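Toll-like receptor 6, Variable lymphocyte receptor B (Mus musculus, PDB 3A79) probably recognises diacylated lipopeptides as a TLR2 co-receptor, here as a fusion of its mouse leucine-rich-repeat ectodomain to a hagfish variable lymphocyte receptor segment. Local coordinates at residues 33-44 / 53-64; 503-511 / 539-547. All coordinates share one frame; numbering follows the deposited sequence.

Interaction 1: residues 33-44 / 53-64; sequences ESMVDYSNRNLT and RTKALSLSQNSI
Ser34 and Ala56 begin a parallel pairing of strands 35-37 and 56-58 in the Toll-like receptor part of the fusion. Ser34 O is gripped twice, by Ala56 N at 3.0 Å and by Lys55 N at 3.2 Å. Val36 then uses both of its backbone polar groups: its N gives to Ala56 O, and its O receives Ser58 N in an almost straight bond (3.1 Å, 173°). Tyr38 N ends this run on Ser58 O. Beyond the strands the grip is looser, Asn40 N reaching Ser60 O and Gln61 O by weak bonds, before Ser63 N meets Leu43 O at 3.0 Å. Asp37 serves its own segment: with CG anti to the backbone N (chi1 -178°), OD2 accepts Ser39 N in an Asx turn and takes Ser39 OG on its syn lone pair, at 2.7 Å. A small serine suits this bend because its hydroxyl adds a second bond to the same oxygen. On the apolar side, Leu59 CD2 lies against Tyr38 CB at 3.7 Å, near the ring plane, and meets Leu43 CD1, while Val36 CG1 sits over a face of the Tyr38 ring. Asn62 carries its carboxamide beside Leu43, among the backbone groups of Tyr38 and residues 41-43. A leucine here would probably leave those backbone groups without their polar neighbour and disturb the turn. Leu57, Leu59 and Asn62 fit the LxLxxN core of a leucine-rich repeat. Since the backbones of Leu57 and Leu59 also hydrogen-bond to strand 80-82, such pairing joins successive coils, and the buried Asn62 probably supplies the polar partner that apolar packing could not.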
# COMPACT_ATOMS: atom_id res chain seq x y z
N GLU B 33 25.60 34.71 -14.47
CA GLU B 33 24.83 35.95 -14.32
C GLU B 33 25.56 36.97 -13.45
O GLU B 33 24.98 38.00 -13.08
CB GLU B 33 23.47 35.65 -13.69
CG GLU B 33 23.59 34.99 -12.33
CD GLU B 33 22.27 34.52 -11.77
OE1 GLU B 33 21.29 35.31 -11.76
OE2 GLU B 33 22.21 33.35 -11.33
N SER B 34 26.82 36.67 -13.13
CA SER B 34 27.67 37.55 -12.31
C SER B 34 27.03 37.87 -10.95
O SER B 34 26.67 39.01 -10.67
CB SER B 34 28.01 38.82 -13.09
OG SER B 34 29.08 39.54 -12.51
N MET B 35 26.92 36.85 -10.10
CA MET B 35 26.24 36.98 -8.80
C MET B 35 27.17 36.81 -7.60
O MET B 35 28.22 36.16 -7.69
CB MET B 35 25.10 35.95 -8.72
CG MET B 35 24.60 35.63 -7.30
SD MET B 35 23.13 36.55 -6.78
CE MET B 35 21.84 35.61 -7.59
N VAL B 36 26.78 37.41 -6.48
CA VAL B 36 27.43 37.22 -5.20
C VAL B 36 26.33 37.04 -4.16
O VAL B 36 25.51 37.93 -3.94
CB VAL B 36 28.28 38.44 -4.79
CG1 VAL B 36 28.90 38.24 -3.39
CG2 VAL B 36 29.35 38.74 -5.86
N ASP B 37 26.30 35.88 -3.52
CA ASP B 37 25.27 35.60 -2.54
C ASP B 37 25.83 35.71 -1.13
O ASP B 37 26.63 34.88 -0.71
CB ASP B 37 24.71 34.21 -2.77
CG ASP B 37 23.61 33.86 -1.81
OD1 ASP B 37 22.93 32.84 -2.05
OD2 ASP B 37 23.44 34.61 -0.82
N TYR B 38 25.40 36.73 -0.41
CA TYR B 38 25.85 36.94 0.96
C TYR B 38 24.70 36.86 1.95
O TYR B 38 24.66 37.63 2.91
CB TYR B 38 26.52 38.30 1.11
CG TYR B 38 27.99 38.34 0.73
CD1 TYR B 38 28.74 37.18 0.66
CD2 TYR B 38 28.62 39.56 0.48
CE1 TYR B 38 30.07 37.22 0.33
CE2 TYR B 38 29.95 39.61 0.14
CZ TYR B 38 30.68 38.44 0.07
OH TYR B 38 32.02 38.48 -0.26
N SER B 39 23.76 35.96 1.73
CA SER B 39 22.68 35.80 2.69
C SER B 39 23.13 34.99 3.91
O SER B 39 24.10 34.24 3.84
CB SER B 39 21.46 35.17 2.03
OG SER B 39 21.84 34.04 1.28
N ASN B 40 22.43 35.17 5.03
CA ASN B 40 22.75 34.45 6.27
C ASN B 40 24.17 34.65 6.77
O ASN B 40 24.60 33.99 7.72
CB ASN B 40 22.47 32.96 6.14
CG ASN B 40 21.03 32.68 5.79
OD1 ASN B 40 20.14 32.89 6.61
ND2 ASN B 40 20.79 32.20 4.58
N ARG B 41 24.90 35.56 6.13
CA ARG B 41 26.25 35.90 6.55
C ARG B 41 26.26 36.83 7.79
O ARG B 41 27.29 37.45 8.08
CB ARG B 41 27.01 36.53 5.37
CG ARG B 41 27.75 35.54 4.44
CD ARG B 41 29.29 35.51 4.66
NE ARG B 41 29.97 36.74 4.21
CZ ARG B 41 30.81 37.47 4.95
NH1 ARG B 41 31.10 37.08 6.19
NH2 ARG B 41 31.38 38.58 4.45
N ASN B 42 25.14 36.93 8.50
CA ASN B 42 25.05 37.76 9.73
C ASN B 42 25.44 39.24 9.57
O ASN B 42 25.81 39.90 10.55
CB ASN B 42 25.90 37.14 10.84
CG ASN B 42 25.06 36.47 11.91
OD1 ASN B 42 24.30 37.13 12.61
ND2 ASN B 42 25.19 35.14 12.04
N LEU B 43 25.32 39.75 8.35
CA LEU B 43 25.92 41.03 7.98
C LEU B 43 25.26 42.25 8.59
O LEU B 43 24.18 42.15 9.17
CB LEU B 43 25.95 41.14 6.46
CG LEU B 43 27.14 40.48 5.78
CD1 LEU B 43 26.72 39.90 4.45
CD2 LEU B 43 28.27 41.48 5.63
N THR B 44 25.90 43.41 8.44
CA THR B 44 25.41 44.64 9.07
C THR B 44 25.51 45.86 8.16
O THR B 44 24.70 46.77 8.23
CB THR B 44 26.15 44.91 10.40
OG1 THR B 44 25.28 44.57 11.48
CG2 THR B 44 26.58 46.37 10.52
N ARG B 53 32.37 45.32 -10.66
CA ARG B 53 31.45 45.08 -11.78
C ARG B 53 30.41 44.00 -11.49
O ARG B 53 29.85 43.42 -12.43
CB ARG B 53 32.23 44.73 -13.06
CG ARG B 53 32.87 45.91 -13.81
CD ARG B 53 32.78 45.66 -15.32
NE ARG B 53 32.81 44.22 -15.61
CZ ARG B 53 32.16 43.63 -16.61
NH1 ARG B 53 31.39 44.34 -17.42
NH2 ARG B 53 32.26 42.31 -16.78
N THR B 54 30.16 43.71 -10.21
CA THR B 54 29.16 42.72 -9.80
C THR B 54 27.81 43.12 -10.34
O THR B 54 27.53 44.31 -10.45
CB THR B 54 28.99 42.63 -8.26
OG1 THR B 54 30.27 42.60 -7.63
CG2 THR B 54 28.23 41.38 -7.87
N LYS B 55 26.95 42.15 -10.64
CA LYS B 55 25.66 42.46 -11.24
C LYS B 55 24.45 42.07 -10.41
O LYS B 55 23.49 42.82 -10.33
CB LYS B 55 25.58 41.91 -12.67
CG LYS B 55 26.57 42.60 -13.60
CD LYS B 55 26.48 42.14 -15.04
CE LYS B 55 27.31 43.07 -15.92
NZ LYS B 55 27.45 42.55 -17.31
N ALA B 56 24.49 40.90 -9.77
CA ALA B 56 23.42 40.50 -8.86
C ALA B 56 23.96 40.30 -7.44
O ALA B 56 24.75 39.39 -7.21
CB ALA B 56 22.73 39.24 -9.35
N LEU B 57 23.52 41.13 -6.51
CA LEU B 57 23.94 41.02 -5.11
C LEU B 57 22.78 40.66 -4.18
O LEU B 57 21.75 41.32 -4.20
CB LEU B 57 24.61 42.32 -4.65
CG LEU B 57 24.85 42.53 -3.15
CD1 LEU B 57 25.49 41.31 -2.52
CD2 LEU B 57 25.71 43.76 -2.91
N SER B 58 22.94 39.60 -3.39
CA SER B 58 21.94 39.26 -2.38
C SER B 58 22.53 39.41 -0.99
O SER B 58 23.54 38.80 -0.67
CB SER B 58 21.42 37.83 -2.57
OG SER B 58 20.60 37.45 -1.47
N LEU B 59 21.90 40.24 -0.18
CA LEU B 59 22.27 40.40 1.21
C LEU B 59 21.09 39.97 2.07
O LEU B 59 20.98 40.32 3.24
CB LEU B 59 22.68 41.84 1.48
CG LEU B 59 23.92 42.18 0.67
CD1 LEU B 59 24.02 43.66 0.35
CD2 LEU B 59 25.15 41.69 1.40
N SER B 60 20.21 39.18 1.45
CA SER B 60 18.99 38.70 2.08
C SER B 60 19.31 38.05 3.41
O SER B 60 20.43 37.60 3.62
CB SER B 60 18.29 37.70 1.15
OG SER B 60 17.32 36.92 1.85
N GLN B 61 18.34 38.02 4.31
CA GLN B 61 18.49 37.37 5.61
C GLN B 61 19.72 37.80 6.42
O GLN B 61 20.45 36.96 6.95
CB GLN B 61 18.44 35.86 5.47
CG GLN B 61 17.22 35.23 6.11
CD GLN B 61 16.06 35.10 5.15
OE1 GLN B 61 16.22 35.31 3.94
NE2 GLN B 61 14.88 34.75 5.67
N ASN B 62 19.93 39.11 6.53
CA ASN B 62 20.96 39.65 7.40
C ASN B 62 20.37 40.66 8.41
O ASN B 62 19.17 40.60 8.73
CB ASN B 62 22.09 40.29 6.58
CG ASN B 62 22.88 39.27 5.78
OD1 ASN B 62 23.16 39.46 4.60
ND2 ASN B 62 23.23 38.16 6.42
N SER B 63 21.21 41.56 8.92
CA SER B 63 20.77 42.54 9.90
C SER B 63 21.18 43.96 9.50
O SER B 63 21.46 44.80 10.36
CB SER B 63 21.32 42.21 11.30
OG SER B 63 20.90 40.94 11.74
N ILE B 64 21.20 44.21 8.19
CA ILE B 64 21.38 45.56 7.67
C ILE B 64 20.19 46.41 8.09
O ILE B 64 19.06 45.93 8.12
CB ILE B 64 21.49 45.54 6.15
CG1 ILE B 64 22.70 44.71 5.73
CG2 ILE B 64 21.57 46.97 5.61
CD1 ILE B 64 22.71 44.33 4.28

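Interaction 2: residues 503-511 / 539-547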
# COMPACT_ATOMS: atom_id res chain seq x y z
N TRP B 503 13.36 -0.37 -23.45
CA TRP B 503 14.31 -0.23 -22.36
C TRP B 503 14.64 -1.60 -21.79
O TRP B 503 13.82 -2.19 -21.07
CB TRP B 503 13.75 0.69 -21.28
CG TRP B 503 13.83 2.15 -21.61
CD1 TRP B 503 14.73 3.05 -21.12
CD2 TRP B 503 12.97 2.88 -22.50
NE1 TRP B 503 14.49 4.30 -21.65
CE2 TRP B 503 13.41 4.22 -22.49
CE3 TRP B 503 11.87 2.54 -23.29
CZ2 TRP B 503 12.80 5.22 -23.26
CZ3 TRP B 503 11.27 3.52 -24.05
CH2 TRP B 503 11.73 4.84 -24.03
N LEU B 504 15.82 -2.11 -22.11
CA LEU B 504 16.21 -3.44 -21.67
C LEU B 504 17.12 -3.42 -20.46
O LEU B 504 17.34 -4.46 -19.82
CB LEU B 504 16.84 -4.23 -22.82
CG LEU B 504 15.84 -4.86 -23.80
CD1 LEU B 504 16.53 -5.30 -25.08
CD2 LEU B 504 15.13 -6.02 -23.14
N HIS B 505 17.63 -2.24 -20.11
CA HIS B 505 18.66 -2.12 -19.06
C HIS B 505 18.26 -2.67 -17.69
O HIS B 505 17.16 -3.18 -17.50
CB HIS B 505 19.18 -0.68 -18.95
CG HIS B 505 18.18 0.30 -18.39
ND1 HIS B 505 17.31 1.00 -19.19
CD2 HIS B 505 17.95 0.71 -17.12
CE1 HIS B 505 16.56 1.79 -18.43
NE2 HIS B 505 16.93 1.63 -17.18
N ASP B 506 19.20 -2.59 -16.75
CA ASP B 506 19.04 -3.08 -15.37
C ASP B 506 18.34 -4.42 -15.18
O ASP B 506 17.55 -4.58 -14.24
CB ASP B 506 18.41 -2.02 -14.49
CG ASP B 506 19.38 -0.92 -14.12
OD1 ASP B 506 20.01 -1.03 -13.04
OD2 ASP B 506 19.54 0.04 -14.91
N ASN B 507 18.65 -5.39 -16.05
CA ASN B 507 18.13 -6.75 -15.96
C ASN B 507 19.24 -7.78 -15.87
O ASN B 507 20.26 -7.65 -16.55
CB ASN B 507 17.24 -7.09 -17.16
CG ASN B 507 15.78 -6.79 -16.91
OD1 ASN B 507 15.32 -5.66 -17.10
ND2 ASN B 507 15.03 -7.80 -16.50
N PRO B 508 19.05 -8.80 -15.03
CA PRO B 508 20.02 -9.88 -14.78
C PRO B 508 20.02 -10.97 -15.85
O PRO B 508 19.62 -12.11 -15.56
CB PRO B 508 19.53 -10.48 -13.45
CG PRO B 508 18.05 -10.24 -13.50
CD PRO B 508 17.94 -8.85 -14.06
N TRP B 509 20.47 -10.65 -17.06
CA TRP B 509 20.40 -11.58 -18.19
C TRP B 509 21.39 -12.76 -18.11
O TRP B 509 22.58 -12.55 -17.89
CB TRP B 509 20.59 -10.82 -19.51
CG TRP B 509 19.67 -9.64 -19.73
CD1 TRP B 509 19.95 -8.32 -19.52
CD2 TRP B 509 18.31 -9.69 -20.21
NE1 TRP B 509 18.86 -7.54 -19.84
CE2 TRP B 509 17.84 -8.36 -20.26
CE3 TRP B 509 17.46 -10.72 -20.60
CZ2 TRP B 509 16.56 -8.04 -20.69
CZ3 TRP B 509 16.18 -10.40 -21.02
CH2 TRP B 509 15.74 -9.07 -21.06
N ASP B 510 20.90 -13.98 -18.30
CA ASP B 510 21.76 -15.16 -18.40
C ASP B 510 22.49 -15.15 -19.74
O ASP B 510 21.86 -15.24 -20.79
CB ASP B 510 20.97 -16.47 -18.25
CG ASP B 510 21.86 -17.72 -18.23
OD1 ASP B 510 21.74 -18.56 -19.14
OD2 ASP B 510 22.70 -17.86 -17.30
N CYS B 511 23.82 -15.06 -19.69
CA CYS B 511 24.61 -14.91 -20.91
C CYS B 511 25.39 -16.16 -21.34
O CYS B 511 26.42 -16.07 -22.00
CB CYS B 511 25.55 -13.70 -20.79
SG CYS B 511 24.67 -12.13 -20.96
N PRO B 539 22.84 0.38 -27.10
CA PRO B 539 22.84 -1.09 -27.10
C PRO B 539 23.73 -1.69 -26.01
O PRO B 539 23.66 -2.90 -25.76
CB PRO B 539 23.40 -1.44 -28.49
CG PRO B 539 23.25 -0.19 -29.30
CD PRO B 539 23.43 0.93 -28.33
N ASP B 540 24.55 -0.86 -25.37
CA ASP B 540 25.38 -1.28 -24.24
C ASP B 540 24.53 -1.52 -23.00
O ASP B 540 24.84 -2.39 -22.18
CB ASP B 540 26.44 -0.22 -23.93
CG ASP B 540 27.79 -0.52 -24.58
OD1 ASP B 540 27.85 -1.45 -25.41
OD2 ASP B 540 28.78 0.17 -24.24
N SER B 541 23.45 -0.75 -22.89
CA SER B 541 22.56 -0.72 -21.73
C SER B 541 22.21 -2.09 -21.14
O SER B 541 22.21 -2.26 -19.91
CB SER B 541 21.28 0.04 -22.08
OG SER B 541 21.57 1.36 -22.52
N ALA B 542 21.91 -3.06 -22.00
CA ALA B 542 21.67 -4.43 -21.55
C ALA B 542 22.98 -5.08 -21.10
O ALA B 542 23.97 -5.04 -21.83
CB ALA B 542 21.02 -5.23 -22.67
N LYS B 543 22.99 -5.67 -19.89
CA LYS B 543 24.21 -6.27 -19.33
C LYS B 543 24.01 -7.72 -18.81
O LYS B 543 22.88 -8.20 -18.70
CB LYS B 543 24.80 -5.39 -18.23
CG LYS B 543 24.81 -3.89 -18.52
CD LYS B 543 26.15 -3.38 -19.09
CE LYS B 543 26.40 -1.93 -18.63
NZ LYS B 543 27.29 -1.13 -19.53
N CYS B 544 25.11 -8.39 -18.47
CA CYS B 544 25.07 -9.80 -18.06
C CYS B 544 25.22 -10.02 -16.55
O CYS B 544 25.97 -9.31 -15.88
CB CYS B 544 26.16 -10.61 -18.78
SG CYS B 544 26.07 -10.71 -20.59
N SER B 545 24.52 -11.03 -16.02
CA SER B 545 24.65 -11.42 -14.62
C SER B 545 25.97 -12.15 -14.41
O SER B 545 26.01 -13.38 -14.47
CB SER B 545 23.53 -12.37 -14.21
OG SER B 545 22.50 -12.42 -15.17
N GLY B 546 27.04 -11.39 -14.17
CA GLY B 546 28.35 -11.99 -13.91
C GLY B 546 29.54 -11.14 -14.32
O GLY B 546 30.36 -10.76 -13.49
N SER B 547 29.65 -10.86 -15.61
CA SER B 547 30.75 -10.06 -16.12
C SER B 547 30.38 -8.58 -16.17
O SER B 547 31.19 -7.72 -15.81
CB SER B 547 31.19 -10.55 -17.51
OG SER B 547 30.08 -10.76 -18.36
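Leu504 CB comes within 4.3 Å of Ala542 CB in the hagfish receptor part of the fusion, and the leucine also packs on Leu519 and Ile523 of helix 513-525; the small alanine lets the two backbones come close. His505 follows, touching through its CB alone, which lies 3.5 Å from Ser541 O. Its CG stands between the backbone N and carbonyl carbon (chi1 70°), a torsion that carries the imidazole away from this neighbour, and Ser541 spends its own hydroxyl on Ala538 O. Further along, Asn507 lays its CB over one face of the Trp509 indole, toward the rim. Pro508 centres an inverse gamma turn, a bend its ring-restricted phi accommodates well, and its CB lies near Ser545 OG. Trp509 is the broad apolar piece of the segment: the indole edge meets Lys543 O in plane, with CD1 at 3.0 Å, while NE1 gives a weak bond back to Leu504 O and the ring also touches Leu519. The Trp509 carbonyl is held twice by a single residue. Ser545 N approaches in a nearly straight bond (3.1 Å, 178°), and Ser545 OG comes from the same face, well above the carbonyl plane, at 2.7 Å. Cys511 closes the walk, its SG bonded covalently to Cys544 SG at 2.0 Å with a chi3 of -82°, near the relaxed right angle of a disulfide. The Asn-Pro-Trp sequence leading into this cysteine, with a second bridge between Cys513 and Cys556, is characteristic of the cysteine-rich cap that ends a leucine-rich-repeat solenoid.

How the interactions relate
Interaction 1 and interaction 2 stand at the two extremities of one curved leucine-rich-repeat solenoid, in series along the chain. Their centres lie about 50 Å apart, and their nearest atoms remain about 32 Å from each other, so they share no residue or direct contact. The first belongs to the parallel strands of the Toll-like receptor at the N-terminal end; the second, in the grafted hagfish segment, joins loops around helix 513-525, past the last strand of that parallel series, 477-479. One contact is strand pairing of the kind repeated along the solenoid; the other is part of a disulfide-bonded cap. That cap is an engineered replacement, which tells nothing of how native TLR6 closes there.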